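Local coordinates for beta-lactamase domain protein (Burkholderia ambifaria, PDB 5I0P), which binds two zinc ions in a metallo-beta-lactamase fold and is probably a metal-dependent hydrolase whose substrate is not established, at residues P35-L40 / R203-V208; S230-L235 / P275-P280. All blocks are in the same frame, centred on the assembly; numbering follows the deposited sequence.

Contact 1 (P35-L40 / R203-V208); sequences PGVRWL and RTWRVV
Arg203 reaches from strand 203-210 to the backbone just ahead of strand 37-43 and holds the carbonyl of Pro35 with its guanidinium group. CB starts the side chain toward the other segment, and CG stands anti to the carbonyl carbon (chi1 -68°). From CG to NE the chain is extended, so that it spans most of a gap in which the nearest alpha carbons, those of Gly36 and Arg203, are 9.4 Å apart. NE turns to another partner, forming a salt bridge with Asp225. Beyond it CZ carries the two nitrogens that meet Pro35 end-on. Arg203 NH2 donates to Pro35 O at 2.7 Å, in the carbonyl plane and on a lone pair, with an N-H...O angle of 151°. Arg203 NH1 donates to the same Pro35 O at 2.9 Å, more bent at 136° and nearly along the C=O axis. The oxygen lies in the guanidinium plane, while Val37 CG2 sits over one face, 3.4 Å from Arg203 NH1. The same methyl also meets the edge of the Trp205 indole, Val37 CG2 to Trp205 CZ2 being 4.4 Å. The Pro35 ring adds CD, 3.8 Å from Arg203 NH2. The contact joins the two beta sheets of the alpha-beta/beta-alpha sandwich, away from the zinc ions. One carbonyl oxygen thus accepts from both terminal nitrogens while a carboxylate takes NE, an arrangement that fixes the guanidinium plane and would offset part of its positive charge.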
loop_
_atom_site.group_PDB
_atom_site.type_symbol
_atom_site.label_atom_id
_atom_site.label_comp_id
_atom_site.label_asym_id
_atom_site.label_seq_id
_atom_site.Cartn_x
_atom_site.Cartn_y
_atom_site.Cartn_z
ATOM N N PRO A 35 -16.593 12.254 -11.037
ATOM C CA PRO A 35 -16.606 13.726 -11.060
ATOM C C PRO A 35 -15.664 14.290 -10.007
ATOM O O PRO A 35 -15.742 13.948 -8.824
ATOM C CB PRO A 35 -18.073 14.064 -10.776
ATOM C CG PRO A 35 -18.834 12.837 -11.225
ATOM C CD PRO A 35 -17.945 11.687 -10.887
ATOM N N GLY A 36 -14.712 15.099 -10.457
ATOM C CA GLY A 36 -13.700 15.621 -9.567
ATOM C C GLY A 36 -12.609 14.649 -9.149
ATOM O O GLY A 36 -11.783 15.002 -8.294
ATOM N N VAL A 37 -12.549 13.445 -9.718
ATOM C CA VAL A 37 -11.528 12.459 -9.341
ATOM C C VAL A 37 -10.766 12.059 -10.590
ATOM O O VAL A 37 -11.341 11.482 -11.527
ATOM C CB VAL A 37 -12.121 11.236 -8.641
ATOM C CG1 VAL A 37 -11.004 10.352 -8.114
ATOM C CG2 VAL A 37 -12.978 11.688 -7.510
ATOM N N ARG A 38 -9.484 12.407 -10.626
ATOM C CA ARG A 38 -8.638 12.137 -11.783
ATOM C C ARG A 38 -7.574 11.092 -11.464
ATOM O O ARG A 38 -6.998 11.070 -10.366
ATOM C CB ARG A 38 -7.993 13.415 -12.271
ATOM C CG ARG A 38 -8.995 14.407 -12.847
ATOM C CD ARG A 38 -8.237 15.502 -13.585
ATOM N NE ARG A 38 -9.065 16.593 -14.082
ATOM C CZ ARG A 38 -8.546 17.726 -14.555
ATOM N NH1 ARG A 38 -7.223 17.871 -14.582
ATOM N NH2 ARG A 38 -9.323 18.711 -14.991
ATOM N N TRP A 39 -7.364 10.204 -12.426
ATOM C CA TRP A 39 -6.464 9.057 -12.325
ATOM C C TRP A 39 -5.195 9.371 -13.110
ATOM O O TRP A 39 -5.258 9.732 -14.287
ATOM C CB TRP A 39 -7.185 7.813 -12.858
ATOM C CG TRP A 39 -6.366 6.547 -13.060
ATOM C CD1 TRP A 39 -5.171 6.224 -12.484
ATOM C CD2 TRP A 39 -6.706 5.445 -13.915
ATOM N NE1 TRP A 39 -4.747 4.999 -12.921
ATOM C CE2 TRP A 39 -5.664 4.494 -13.802
ATOM C CE3 TRP A 39 -7.787 5.176 -14.774
ATOM C CZ2 TRP A 39 -5.670 3.274 -14.509
ATOM C CZ3 TRP A 39 -7.802 3.984 -15.468
ATOM C CH2 TRP A 39 -6.738 3.048 -15.340
ATOM N N LEU A 40 -4.056 9.288 -12.447
ATOM C CA LEU A 40 -2.757 9.359 -13.090
ATOM C C LEU A 40 -2.084 8.006 -12.944
ATOM O O LEU A 40 -2.296 7.295 -11.945
ATOM C CB LEU A 40 -1.832 10.378 -12.449
ATOM C CG LEU A 40 -2.043 11.743 -11.814
ATOM C CD1 LEU A 40 -3.216 11.883 -10.841
ATOM C CD2 LEU A 40 -0.745 11.925 -11.072
ATOM N N ARG A 203 -17.002 15.665 -1.506
ATOM C CA ARG A 203 -17.096 14.385 -0.847
ATOM C C ARG A 203 -16.571 14.469 0.577
ATOM O O ARG A 203 -15.773 15.341 0.937
ATOM C CB ARG A 203 -16.335 13.322 -1.620
ATOM C CG ARG A 203 -16.944 12.984 -2.957
ATOM C CD ARG A 203 -16.104 11.900 -3.710
ATOM N NE ARG A 203 -16.661 11.641 -5.024
ATOM C CZ ARG A 203 -16.341 12.359 -6.093
ATOM N NH1 ARG A 203 -15.468 13.353 -5.974
ATOM N NH2 ARG A 203 -16.871 12.075 -7.277
ATOM N N THR A 204 -17.069 13.561 1.390
ATOM C CA THR A 204 -16.478 13.250 2.677
ATOM C C THR A 204 -15.811 11.894 2.529
ATOM O O THR A 204 -16.494 10.878 2.375
ATOM C CB THR A 204 -17.538 13.238 3.767
ATOM O OG1 THR A 204 -18.073 14.547 3.861
ATOM C CG2 THR A 204 -16.927 12.851 5.117
ATOM N N TRP A 205 -14.485 11.887 2.515
ATOM C CA TRP A 205 -13.709 10.652 2.491
ATOM C C TRP A 205 -13.416 10.242 3.930
ATOM O O TRP A 205 -12.884 11.046 4.716
ATOM C CB TRP A 205 -12.410 10.845 1.733
ATOM C CG TRP A 205 -12.569 11.212 0.332
ATOM C CD1 TRP A 205 -12.672 12.479 -0.181
ATOM C CD2 TRP A 205 -12.608 10.316 -0.792
ATOM N NE1 TRP A 205 -12.773 12.424 -1.551
ATOM C CE2 TRP A 205 -12.730 11.111 -1.955
ATOM C CE3 TRP A 205 -12.537 8.917 -0.930
ATOM C CZ2 TRP A 205 -12.802 10.555 -3.237
ATOM C CZ3 TRP A 205 -12.597 8.363 -2.213
ATOM C CH2 TRP A 205 -12.740 9.187 -3.345
ATOM N N ARG A 206 -13.801 9.021 4.284
ATOM C CA ARG A 206 -13.594 8.486 5.622
ATOM C C ARG A 206 -12.269 7.721 5.673
ATOM O O ARG A 206 -12.007 6.876 4.819
ATOM C CB ARG A 206 -14.783 7.590 5.983
ATOM C CG ARG A 206 -14.753 6.997 7.386
ATOM C CD ARG A 206 -16.109 7.136 8.065
ATOM N NE ARG A 206 -16.613 8.512 8.027
ATOM C CZ ARG A 206 -16.484 9.382 9.025
ATOM N NH1 ARG A 206 -15.870 9.026 10.143
ATOM N NH2 ARG A 206 -16.981 10.604 8.912
ATOM N N VAL A 207 -11.431 8.008 6.668
ATOM C CA VAL A 207 -10.189 7.256 6.791
ATOM C C VAL A 207 -10.486 5.840 7.250
ATOM O O VAL A 207 -11.147 5.630 8.274
ATOM C CB VAL A 207 -9.226 7.928 7.774
ATOM C CG1 VAL A 207 -8.069 6.950 8.134
ATOM C CG2 VAL A 207 -8.662 9.220 7.178
ATOM N N VAL A 208 -9.999 4.860 6.495
ATOM C CA VAL A 208 -10.119 3.452 6.851
ATOM C C VAL A 208 -8.704 2.885 6.955
ATOM O O VAL A 208 -7.974 2.815 5.953
ATOM C CB VAL A 208 -10.986 2.680 5.845
ATOM C CG1 VAL A 208 -11.035 1.194 6.210
ATOM C CG2 VAL A 208 -12.401 3.281 5.821
#

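Contact 2 (S230-L235 / P275-P280); sequences SGDMVL and PSHGKP. With ZN (zinc ion), chain F; ZN (zinc ion), chain E.
Two loops, each following a strand of the same sheet, contribute Asp232 and His277 to the dinuclear zinc site of the metallo-beta-lactamase fold. Asp232 OD2 bridges the zinc ions, 2.1 Å from that of chain E and 2.4 Å from that of chain F; Asp232 OD1 also binds the chain F ion, at 2.5 Å. His277 NE2 binds the zinc ion of chain F at 2.3 Å, with the carboxylate and imidazole planes 44° apart and Asp232 OD1 at the ring edge. Asp106 and His107 are the other protein ligands of the chain F ion, whereas His102, His104 and His213 serve that of chain E. His277 ND1, the nitrogen that does not bind the metal, is hydrogen-bonded to His50 O, a second-shell bond that orients the imidazole. Where the parallel strands 227-231 and 272-275 give way to these loops, Ser276 N donates to Gly231 O at 3.2 Å. A water links Gly231 N to Ser276 OG. Ser230 OG, placed between its backbone N and carbonyl carbon (chi1 68°), donates to Val234 O and lies 3.2 Å from Pro275 CA. Leu235 CD2 packs on Pro275 CB at 4.0 Å and touches the edge of the His277 ring.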
loop_
_atom_site.group_PDB
_atom_site.type_symbol
_atom_site.label_atom_id
_atom_site.label_comp_id
_atom_site.label_asym_id
_atom_site.label_seq_id
_atom_site.Cartn_x
_atom_site.Cartn_y
_atom_site.Cartn_z
ATOM N N SER A 230 -8.099 2.545 -2.428
ATOM C CA SER A 230 -7.796 1.375 -1.625
ATOM C C SER A 230 -6.323 1.248 -1.281
ATOM O O SER A 230 -5.976 0.386 -0.467
ATOM C CB SER A 230 -8.272 0.095 -2.323
ATOM O OG SER A 230 -7.540 -0.180 -3.488
ATOM N N GLY A 231 -5.466 2.114 -1.821
ATOM C CA GLY A 231 -4.042 1.990 -1.536
ATOM C C GLY A 231 -3.550 0.638 -2.018
ATOM O O GLY A 231 -3.897 0.177 -3.113
ATOM N N ASP A 232 -2.761 -0.027 -1.192
ATOM C CA ASP A 232 -2.308 -1.366 -1.514
ATOM C C ASP A 232 -3.120 -2.439 -0.797
ATOM O O ASP A 232 -2.766 -3.613 -0.896
ATOM C CB ASP A 232 -0.835 -1.565 -1.150
ATOM C CG ASP A 232 0.131 -0.856 -2.074
ATOM O OD1 ASP A 232 -0.212 -0.268 -3.112
ATOM O OD2 ASP A 232 1.312 -0.903 -1.736
ATOM N N MET A 233 -4.185 -2.078 -0.067
ATOM C CA MET A 233 -4.876 -3.094 0.727
ATOM C C MET A 233 -5.718 -4.019 -0.149
ATOM O O MET A 233 -5.803 -5.229 0.122
ATOM C CB MET A 233 -5.740 -2.440 1.816
ATOM C CG MET A 233 -4.911 -1.765 2.861
ATOM S SD MET A 233 -3.942 -2.936 3.857
ATOM C CE MET A 233 -5.221 -3.864 4.717
ATOM N N VAL A 234 -6.329 -3.496 -1.211
ATOM C CA VAL A 234 -7.105 -4.328 -2.146
ATOM C C VAL A 234 -6.615 -4.020 -3.552
ATOM O O VAL A 234 -6.932 -2.954 -4.107
ATOM C CB VAL A 234 -8.623 -4.097 -2.060
ATOM C CG1 VAL A 234 -9.351 -5.154 -2.897
ATOM C CG2 VAL A 234 -9.123 -4.056 -0.592
ATOM N N LEU A 235 -5.845 -4.941 -4.126
ATOM C CA LEU A 235 -5.384 -4.777 -5.474
ATOM C C LEU A 235 -6.063 -5.804 -6.388
ATOM O O LEU A 235 -6.252 -6.956 -5.989
ATOM C CB LEU A 235 -3.871 -4.917 -5.558
ATOM C CG LEU A 235 -3.119 -4.003 -4.600
ATOM C CD1 LEU A 235 -1.622 -4.378 -4.540
ATOM C CD2 LEU A 235 -3.304 -2.577 -4.966
ATOM N N PRO A 275 -7.446 1.309 -6.956
ATOM C CA PRO A 275 -6.268 0.699 -6.344
ATOM C C PRO A 275 -5.001 1.334 -6.884
ATOM O O PRO A 275 -4.968 1.879 -7.990
ATOM C CB PRO A 275 -6.360 -0.751 -6.809
ATOM C CG PRO A 275 -6.884 -0.565 -8.278
ATOM C CD PRO A 275 -7.822 0.645 -8.216
ATOM N N SER A 276 -3.946 1.226 -6.088
ATOM C CA SER A 276 -2.707 1.862 -6.488
ATOM C C SER A 276 -1.960 1.084 -7.556
ATOM O O SER A 276 -1.018 1.624 -8.135
ATOM C CB SER A 276 -1.852 2.119 -5.264
ATOM O OG SER A 276 -2.502 3.157 -4.523
ATOM N N HIS A 277 -2.353 -0.158 -7.828
ATOM C CA HIS A 277 -1.755 -0.953 -8.892
ATOM C C HIS A 277 -2.864 -1.787 -9.525
ATOM O O HIS A 277 -3.640 -2.419 -8.807
ATOM C CB HIS A 277 -0.601 -1.829 -8.363
ATOM C CG HIS A 277 0.336 -1.088 -7.454
ATOM N ND1 HIS A 277 1.416 -0.358 -7.916
ATOM C CD2 HIS A 277 0.355 -0.962 -6.104
ATOM C CE1 HIS A 277 2.064 0.178 -6.891
ATOM N NE2 HIS A 277 1.434 -0.165 -5.783
ATOM N N GLY A 278 -2.928 -1.800 -10.859
ATOM C CA GLY A 278 -4.072 -2.353 -11.563
ATOM C C GLY A 278 -4.955 -1.248 -12.101
ATOM O O GLY A 278 -4.509 -0.126 -12.308
ATOM N N LYS A 279 -6.234 -1.576 -12.317
ATOM C CA LYS A 279 -7.181 -0.630 -12.903
ATOM C C LYS A 279 -8.364 -0.428 -11.969
ATOM O O LYS A 279 -8.674 -1.318 -11.171
ATOM C CB LYS A 279 -7.680 -1.075 -14.310
ATOM C CG LYS A 279 -6.522 -1.320 -15.258
ATOM C CD LYS A 279 -6.839 -1.634 -16.707
ATOM C CE LYS A 279 -7.457 -2.947 -16.954
ATOM N NZ LYS A 279 -7.549 -3.047 -18.419
ATOM N N PRO A 280 -9.020 0.738 -12.020
ATOM C CA PRO A 280 -10.278 0.911 -11.274
ATOM C C PRO A 280 -11.233 -0.232 -11.601
ATOM O O PRO A 280 -11.307 -0.708 -12.743
ATOM C CB PRO A 280 -10.825 2.257 -11.781
ATOM C CG PRO A 280 -9.627 3.027 -12.252
ATOM C CD PRO A 280 -8.616 1.963 -12.738
HETATM ZN ZN ZN F . 2.205 0.208 -3.674
HETATM ZN ZN ZN E . 2.877 -0.785 -0.357
HETATM O O HOH W 1 -5.285 3.618 -4.275
#

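Overall arrangement
The centres of the two contacts lie 14 Å apart, and both reach the sheet that contains strands 203-210, 227-231 and 272-275. Contact 1 ties the outer part of that sheet to the other one, its centre about 16 Å from that of the chain, whereas contact 2 lies deeper, about 8 Å between its centre and that of the chain, and supplies metal ligands. They also touch directly: Trp39 of segment 35-40 places CH2 3.4 Å from Pro280 CD, in the loop that carries His277. Asn52 of strand 50-60 joins the two as well, since its side chain accepts from Trp39 NE1 and donates to Pro275 O. In sequence, both segments of contact 1 precede those of contact 2.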